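Long-range contact in uncharacterized protein (Mycobacterium tuberculosis, PDB 3DBO), which is the magnesium-dependent ribonuclease VapC5, with limited RNase activity seen in complex with antitoxin VapB5, and is probably the toxin of that type II pair: residues V48-R59 and T77-P88. Residues are numbered along the deposited sequence; the frame is centred on the assembly and turned at random.
Sequences VATTVVTLAELR and TLESVADMETLP. With NA (sodium ion), chain C.
Thr50 bridges Thr86 in parallel fashion, its N and O bonding to Glu85 and Leu87, the residues before and after Thr86. Thr50 N donates to Glu85 O over 2.9 Å, nearly straight at hydrogen (169°) and almost in line with the carbonyl, while Thr50 O takes Leu87 N at 2.8 Å, the donor tilted from the carbonyl plane. Leu87 O then accepts Val52 N at 3.0 Å in a more bent bond, so the pairing runs on into the first turn of helix 52-64.

Met84 SD lies 3.7 Å from Thr50 CG2, the two side chains crossing nearly at right angles, and Thr86 CG2 runs beside that methyl. A chi1 of -170° swings the Thr50 hydroxyl to the side opposite its own N, where it hydrogen-bonds Leu25 O of strand 22-25, while CG2 faces Met84 and Thr86. Thr51 OG1 coordinates the sodium ion at 2.7 Å. As the N-cap, the same oxygen weakly accepts Val53 N. Thr54 OG1 and Leu25 O also ligate this ion.

Beyond the strands, Leu55 CD1 meets Leu78 CD1 at 3.7 Å, and Leu58 CD2 lies 3.8 Å from Thr77 CG2. Ser80 OG returns to Thr77 O at 2.7 Å, in the carbonyl plane on a lone pair.

The contact thus closes a right-handed beta-alpha-beta crossover of the PIN domain, in which helices 52-64 and 68-79 link strand 47-51 to edge strand 86-87. Strand 22-25 flanks strand 47-51 on its other side, Thr51 and Leu87 pack against helix 113-124, and Val48 pairs antiparallel with a strand of the other protein chain, extending the sheet across the interface.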
ATOM      1  N   VAL B  48       8.572   9.207  -0.077  1.00 19.40           N
ATOM      2  CA  VAL B  48       7.570   8.134   0.119  1.00 17.88           C
ATOM      3  C   VAL B  48       7.784   7.319   1.402  1.00 17.32           C
ATOM      4  O   VAL B  48       8.918   7.146   1.861  1.00 17.28           O
ATOM      5  CB  VAL B  48       7.467   7.170  -1.099  1.00 18.13           C
ATOM      6  CG1 VAL B  48       6.931   7.896  -2.332  1.00 19.19           C
ATOM      7  CG2 VAL B  48       8.818   6.486  -1.405  1.00 18.41           C
ATOM      8  N   ALA B  49       6.678   6.856   1.983  1.00 14.73           N
ATOM      9  CA  ALA B  49       6.691   5.878   3.084  1.00 14.02           C
ATOM     10  C   ALA B  49       5.718   4.754   2.713  1.00 12.91           C
ATOM     11  O   ALA B  49       5.004   4.843   1.709  1.00 11.89           O
ATOM     12  CB  ALA B  49       6.268   6.538   4.405  1.00 14.53           C
ATOM     13  N   THR B  50       5.683   3.678   3.499  1.00 11.26           N
ATOM     14  CA  THR B  50       4.592   2.735   3.338  1.00 10.76           C
ATOM     15  C   THR B  50       3.975   2.501   4.729  1.00 10.04           C
ATOM     16  O   THR B  50       4.235   3.287   5.667  1.00 10.01           O
ATOM     17  CB  THR B  50       5.049   1.444   2.612  1.00 10.45           C
ATOM     18  OG1 THR B  50       3.912   0.645   2.276  1.00 10.93           O
ATOM     19  CG2 THR B  50       6.078   0.627   3.457  1.00 10.42           C
ATOM     20  N   THR B  51       3.151   1.462   4.859  1.00 10.02           N
ATOM     21  CA  THR B  51       2.556   1.202   6.160  1.00 10.01           C
ATOM     22  C   THR B  51       2.861  -0.221   6.600  1.00  9.64           C
ATOM     23  O   THR B  51       3.358  -1.051   5.826  1.00 10.88           O
ATOM     24  CB  THR B  51       0.999   1.388   6.159  1.00  9.43           C
ATOM     25  OG1 THR B  51       0.403   0.271   5.486  1.00  8.72           O
ATOM     26  CG2 THR B  51       0.551   2.721   5.467  1.00  9.00           C
ATOM     27  N   VAL B  52       2.510  -0.509   7.848  1.00  9.58           N
ATOM     28  CA  VAL B  52       2.678  -1.847   8.409  1.00  8.99           C
ATOM     29  C   VAL B  52       1.823  -2.879   7.697  1.00  8.65           C
ATOM     30  O   VAL B  52       2.156  -4.071   7.715  1.00  8.45           O
ATOM     31  CB  VAL B  52       2.347  -1.846   9.940  1.00  8.78           C
ATOM     32  CG1 VAL B  52       3.474  -1.135  10.702  1.00  9.75           C
ATOM     33  CG2 VAL B  52       0.979  -1.195  10.227  1.00  9.46           C
ATOM     34  N   VAL B  53       0.724  -2.435   7.082  1.00  6.87           N
ATOM     35  CA  VAL B  53      -0.156  -3.366   6.357  1.00  7.60           C
ATOM     36  C   VAL B  53       0.622  -3.954   5.173  1.00  7.51           C
ATOM     37  O   VAL B  53       0.530  -5.153   4.896  1.00  7.52           O
ATOM     38  CB  VAL B  53      -1.455  -2.671   5.879  1.00  7.75           C
ATOM     39  CG1 VAL B  53      -2.290  -3.594   5.038  1.00  9.62           C
ATOM     40  CG2 VAL B  53      -2.251  -2.145   7.138  1.00  8.47           C
ATOM     41  N   THR B  54       1.342  -3.093   4.452  1.00  7.04           N
ATOM     42  CA  THR B  54       2.149  -3.554   3.313  1.00  8.55           C
ATOM     43  C   THR B  54       3.312  -4.409   3.792  1.00  7.70           C
ATOM     44  O   THR B  54       3.613  -5.426   3.162  1.00  9.08           O
ATOM     45  CB  THR B  54       2.638  -2.383   2.446  1.00  7.11           C
ATOM     46  OG1 THR B  54       1.501  -1.785   1.812  1.00  9.04           O
ATOM     47  CG2 THR B  54       3.641  -2.859   1.360  1.00 10.86           C
ATOM     48  N   LEU B  55       3.950  -4.033   4.900  1.00  8.66           N
ATOM     49  CA  LEU B  55       5.001  -4.896   5.500  1.00  8.25           C
ATOM     50  C   LEU B  55       4.433  -6.320   5.711  1.00  8.62           C
ATOM     51  O   LEU B  55       5.042  -7.315   5.322  1.00  9.00           O
ATOM     52  CB  LEU B  55       5.525  -4.296   6.827  1.00  8.83           C
ATOM     53  CG  LEU B  55       6.620  -5.094   7.545  1.00 10.39           C
ATOM     54  CD1 LEU B  55       7.807  -5.372   6.654  1.00 13.88           C
ATOM     55  CD2 LEU B  55       7.068  -4.428   8.885  1.00 10.89           C
ATOM     56  N   ALA B  56       3.243  -6.396   6.303  1.00  7.92           N
ATOM     57  CA  ALA B  56       2.574  -7.675   6.542  1.00  8.20           C
ATOM     58  C   ALA B  56       2.275  -8.440   5.251  1.00  8.82           C
ATOM     59  O   ALA B  56       2.496  -9.645   5.148  1.00  8.14           O
ATOM     60  CB  ALA B  56       1.266  -7.432   7.310  1.00  8.70           C
ATOM     61  N   GLU B  57       1.746  -7.723   4.265  1.00  8.81           N
ATOM     62  CA  GLU B  57       1.330  -8.352   3.027  1.00  9.25           C
ATOM     63  C   GLU B  57       2.506  -8.879   2.198  1.00  9.52           C
ATOM     64  O   GLU B  57       2.437  -9.983   1.663  1.00  9.26           O
ATOM     65  CB  GLU B  57       0.434  -7.398   2.240  1.00  9.94           C
ATOM     66  CG  GLU B  57      -0.947  -7.320   2.909  1.00 10.19           C
ATOM     67  CD  GLU B  57      -1.952  -6.461   2.159  1.00 14.22           C
ATOM     68  OE1 GLU B  57      -1.537  -5.593   1.358  1.00 13.58           O
ATOM     69  OE2 GLU B  57      -3.177  -6.651   2.386  1.00 14.52           O
ATOM     70  N   LEU B  58       3.580  -8.100   2.142  1.00  9.94           N
ATOM     71  CA  LEU B  58       4.823  -8.542   1.465  1.00  9.47           C
ATOM     72  C   LEU B  58       5.439  -9.746   2.191  1.00 10.25           C
ATOM     73  O   LEU B  58       5.940 -10.672   1.557  1.00  9.81           O
ATOM     74  CB  LEU B  58       5.819  -7.384   1.343  1.00  9.95           C
ATOM     75  CG  LEU B  58       5.354  -6.202   0.467  1.00  8.67           C
ATOM     76  CD1 LEU B  58       6.437  -5.148   0.480  1.00 11.36           C
ATOM     77  CD2 LEU B  58       5.033  -6.693  -0.954  1.00 12.90           C
ATOM     78  N   ARG B  59       5.339  -9.754   3.518  1.00  9.54           N
ATOM     79  CA  ARG B  59       5.868 -10.873   4.300  1.00  9.65           C
ATOM     80  C   ARG B  59       5.057 -12.139   4.073  1.00  8.83           C
ATOM     81  O   ARG B  59       5.614 -13.209   3.885  1.00  8.75           O
ATOM     82  CB  ARG B  59       5.974 -10.504   5.777  1.00  9.13           C
ATOM     83  CG  ARG B  59       6.864 -11.428   6.595  1.00 11.54           C
ATOM     84  CD  ARG B  59       6.931 -10.955   8.046  1.00 13.31           C
ATOM     85  NE  ARG B  59       8.046 -11.606   8.734  1.00 12.49           N
ATOM     86  CZ  ARG B  59       7.948 -12.749   9.408  1.00 13.51           C
ATOM     87  NH1 ARG B  59       6.770 -13.369   9.532  1.00 11.91           N
ATOM     88  NH2 ARG B  59       9.031 -13.280   9.971  1.00 14.69           N
ATOM     89  N   THR B  77      11.442  -8.116  -2.716  1.00 11.20           N
ATOM     90  CA  THR B  77      10.390  -7.086  -2.555  1.00 11.78           C
ATOM     91  C   THR B  77      10.272  -6.689  -1.070  1.00 11.71           C
ATOM     92  O   THR B  77      10.230  -5.499  -0.723  1.00 11.31           O
ATOM     93  CB  THR B  77       9.036  -7.598  -3.094  1.00 11.82           C
ATOM     94  OG1 THR B  77       9.231  -8.209  -4.381  1.00 14.09           O
ATOM     95  CG2 THR B  77       8.037  -6.445  -3.217  1.00 12.13           C
ATOM     96  N   LEU B  78      10.216  -7.688  -0.192  1.00 12.13           N
ATOM     97  CA  LEU B  78      10.149  -7.441   1.256  1.00 12.96           C
ATOM     98  C   LEU B  78      11.345  -6.619   1.737  1.00 12.99           C
ATOM     99  O   LEU B  78      11.198  -5.666   2.525  1.00 12.70           O
ATOM    100  CB  LEU B  78      10.040  -8.763   2.051  1.00 12.50           C
ATOM    101  CG  LEU B  78      10.023  -8.633   3.584  1.00 11.99           C
ATOM    102  CD1 LEU B  78       8.805  -7.820   4.047  1.00 13.76           C
ATOM    103  CD2 LEU B  78      10.061  -9.996   4.266  1.00 11.96           C
ATOM    104  N   GLU B  79      12.535  -6.973   1.247  1.00 13.34           N
ATOM    105  CA  GLU B  79      13.747  -6.287   1.631  1.00 14.47           C
ATOM    106  C   GLU B  79      13.762  -4.836   1.155  1.00 14.92           C
ATOM    107  O   GLU B  79      14.395  -4.006   1.790  1.00 16.24           O
ATOM    108  CB  GLU B  79      14.992  -7.054   1.123  1.00 14.49           C
ATOM    109  CG  GLU B  79      15.291  -8.317   1.966  1.00 16.87           C
ATOM    110  CD  GLU B  79      16.118  -9.376   1.226  1.00 19.60           C
ATOM    111  OE1 GLU B  79      16.166  -9.337  -0.028  1.00 20.22           O
ATOM    112  OE2 GLU B  79      16.701 -10.260   1.902  1.00 17.68           O
ATOM    113  N   SER B  80      13.067  -4.533   0.058  1.00 15.36           N
ATOM    114  CA  SER B  80      13.057  -3.160  -0.495  1.00 16.37           C
ATOM    115  C   SER B  80      12.450  -2.127   0.464  1.00 18.07           C
ATOM    116  O   SER B  80      12.688  -0.930   0.316  1.00 18.11           O
ATOM    117  CB  SER B  80      12.384  -3.104  -1.881  1.00 16.45           C
ATOM    118  OG  SER B  80      10.966  -3.085  -1.803  1.00 16.67           O
ATOM    119  N   VAL B  81      11.685  -2.590   1.450  1.00 18.73           N
ATOM    120  CA  VAL B  81      11.147  -1.658   2.448  1.00 21.55           C
ATOM    121  C   VAL B  81      11.962  -1.547   3.726  1.00 23.10           C
ATOM    122  O   VAL B  81      11.547  -0.855   4.652  1.00 24.47           O
ATOM    123  CB  VAL B  81       9.671  -1.923   2.759  1.00 21.42           C
ATOM    124  CG1 VAL B  81       8.876  -1.783   1.492  1.00 23.24           C
ATOM    125  CG2 VAL B  81       9.461  -3.295   3.349  1.00 21.17           C
ATOM    126  N   ALA B  82      13.125  -2.196   3.769  1.00 24.53           N
ATOM    127  CA  ALA B  82      13.874  -2.293   5.026  1.00 26.22           C
ATOM    128  C   ALA B  82      14.309  -0.940   5.594  1.00 26.84           C
ATOM    129  O   ALA B  82      14.322  -0.766   6.815  1.00 28.75           O
ATOM    130  CB  ALA B  82      15.066  -3.259   4.891  1.00 26.38           C
ATOM    131  N   ASP B  83      14.634   0.010   4.718  1.00 26.99           N
ATOM    132  CA  ASP B  83      15.113   1.329   5.120  0.50 26.62           C
ATOM    133  C   ASP B  83      13.981   2.352   5.158  1.00 26.42           C
ATOM    134  O   ASP B  83      14.177   3.479   5.644  1.00 27.22           O
ATOM    135  CB  ASP B  83      16.179   1.847   4.142  0.50 26.75           C
ATOM    136  CG  ASP B  83      17.363   0.908   3.990  0.50 27.54           C
ATOM    137  OD1 ASP B  83      17.484  -0.062   4.774  0.50 27.89           O
ATOM    138  OD2 ASP B  83      18.173   1.151   3.064  0.50 27.98           O
ATOM    139  N   MET B  84      12.819   1.972   4.615  1.00 25.12           N
ATOM    140  CA  MET B  84      11.706   2.894   4.381  1.00 23.67           C
ATOM    141  C   MET B  84      10.841   3.013   5.631  1.00 22.27           C
ATOM    142  O   MET B  84      10.577   2.013   6.299  1.00 22.93           O
ATOM    143  CB  MET B  84      10.888   2.391   3.179  1.00 23.91           C
ATOM    144  CG  MET B  84       9.673   3.246   2.781  1.00 23.46           C
ATOM    145  SD  MET B  84       8.613   2.555   1.486  1.00 21.48           S
ATOM    146  CE  MET B  84       9.788   2.358   0.136  1.00 25.60           C
ATOM    147  N   GLU B  85      10.399   4.236   5.951  1.00 21.03           N
ATOM    148  CA  GLU B  85       9.421   4.464   7.010  1.00 19.71           C
ATOM    149  C   GLU B  85       8.215   3.542   6.784  1.00 18.45           C
ATOM    150  O   GLU B  85       7.623   3.526   5.688  1.00 17.71           O
ATOM    151  CB  GLU B  85       8.970   5.940   7.006  1.00 20.13           C
ATOM    152  CG  GLU B  85       7.939   6.319   8.058  1.00 22.73           C
ATOM    153  CD  GLU B  85       8.464   6.205   9.478  0.50 25.90           C
ATOM    154  OE1 GLU B  85       9.585   6.704   9.738  0.50 26.42           O
ATOM    155  OE2 GLU B  85       7.752   5.624  10.328  0.50 28.02           O
ATOM    156  N   THR B  86       7.889   2.750   7.804  1.00 16.54           N
ATOM    157  CA  THR B  86       6.672   1.944   7.815  1.00 15.49           C
ATOM    158  C   THR B  86       5.729   2.517   8.887  1.00 14.87           C
ATOM    159  O   THR B  86       5.941   2.335  10.102  1.00 14.92           O
ATOM    160  CB  THR B  86       6.959   0.447   8.071  1.00 16.36           C
ATOM    161  OG1 THR B  86       7.720   0.323   9.279  1.00 17.94           O
ATOM    162  CG2 THR B  86       7.762  -0.174   6.898  1.00 16.42           C
ATOM    163  N   LEU B  87       4.671   3.178   8.435  1.00 12.07           N
ATOM    164  CA  LEU B  87       3.807   3.949   9.319  1.00 10.88           C
ATOM    165  C   LEU B  87       2.889   2.977  10.051  1.00 10.18           C
ATOM    166  O   LEU B  87       2.346   2.074   9.432  1.00  9.63           O
ATOM    167  CB  LEU B  87       2.959   4.938   8.504  1.00 10.83           C
ATOM    168  CG  LEU B  87       3.746   6.014   7.727  1.00 11.71           C
ATOM    169  CD1 LEU B  87       2.788   6.764   6.823  1.00 12.88           C
ATOM    170  CD2 LEU B  87       4.448   6.953   8.711  1.00 13.04           C
ATOM    171  N   PRO B  88       2.740   3.148  11.375  1.00 10.81           N
ATOM    172  CA  PRO B  88       1.899   2.200  12.127  1.00 10.59           C
ATOM    173  C   PRO B  88       0.407   2.503  12.038  1.00 10.50           C
ATOM    174  O   PRO B  88       0.013   3.586  11.638  1.00 10.86           O
ATOM    175  CB  PRO B  88       2.367   2.412  13.560  1.00 11.04           C
ATOM    176  CG  PRO B  88       2.702   3.892  13.609  1.00 10.86           C
ATOM    177  CD  PRO B  88       3.318   4.186  12.251  1.00 11.27           C
TER
HETATM  178 NA    NA C 301       0.756   0.484   2.831  1.00 19.82          NA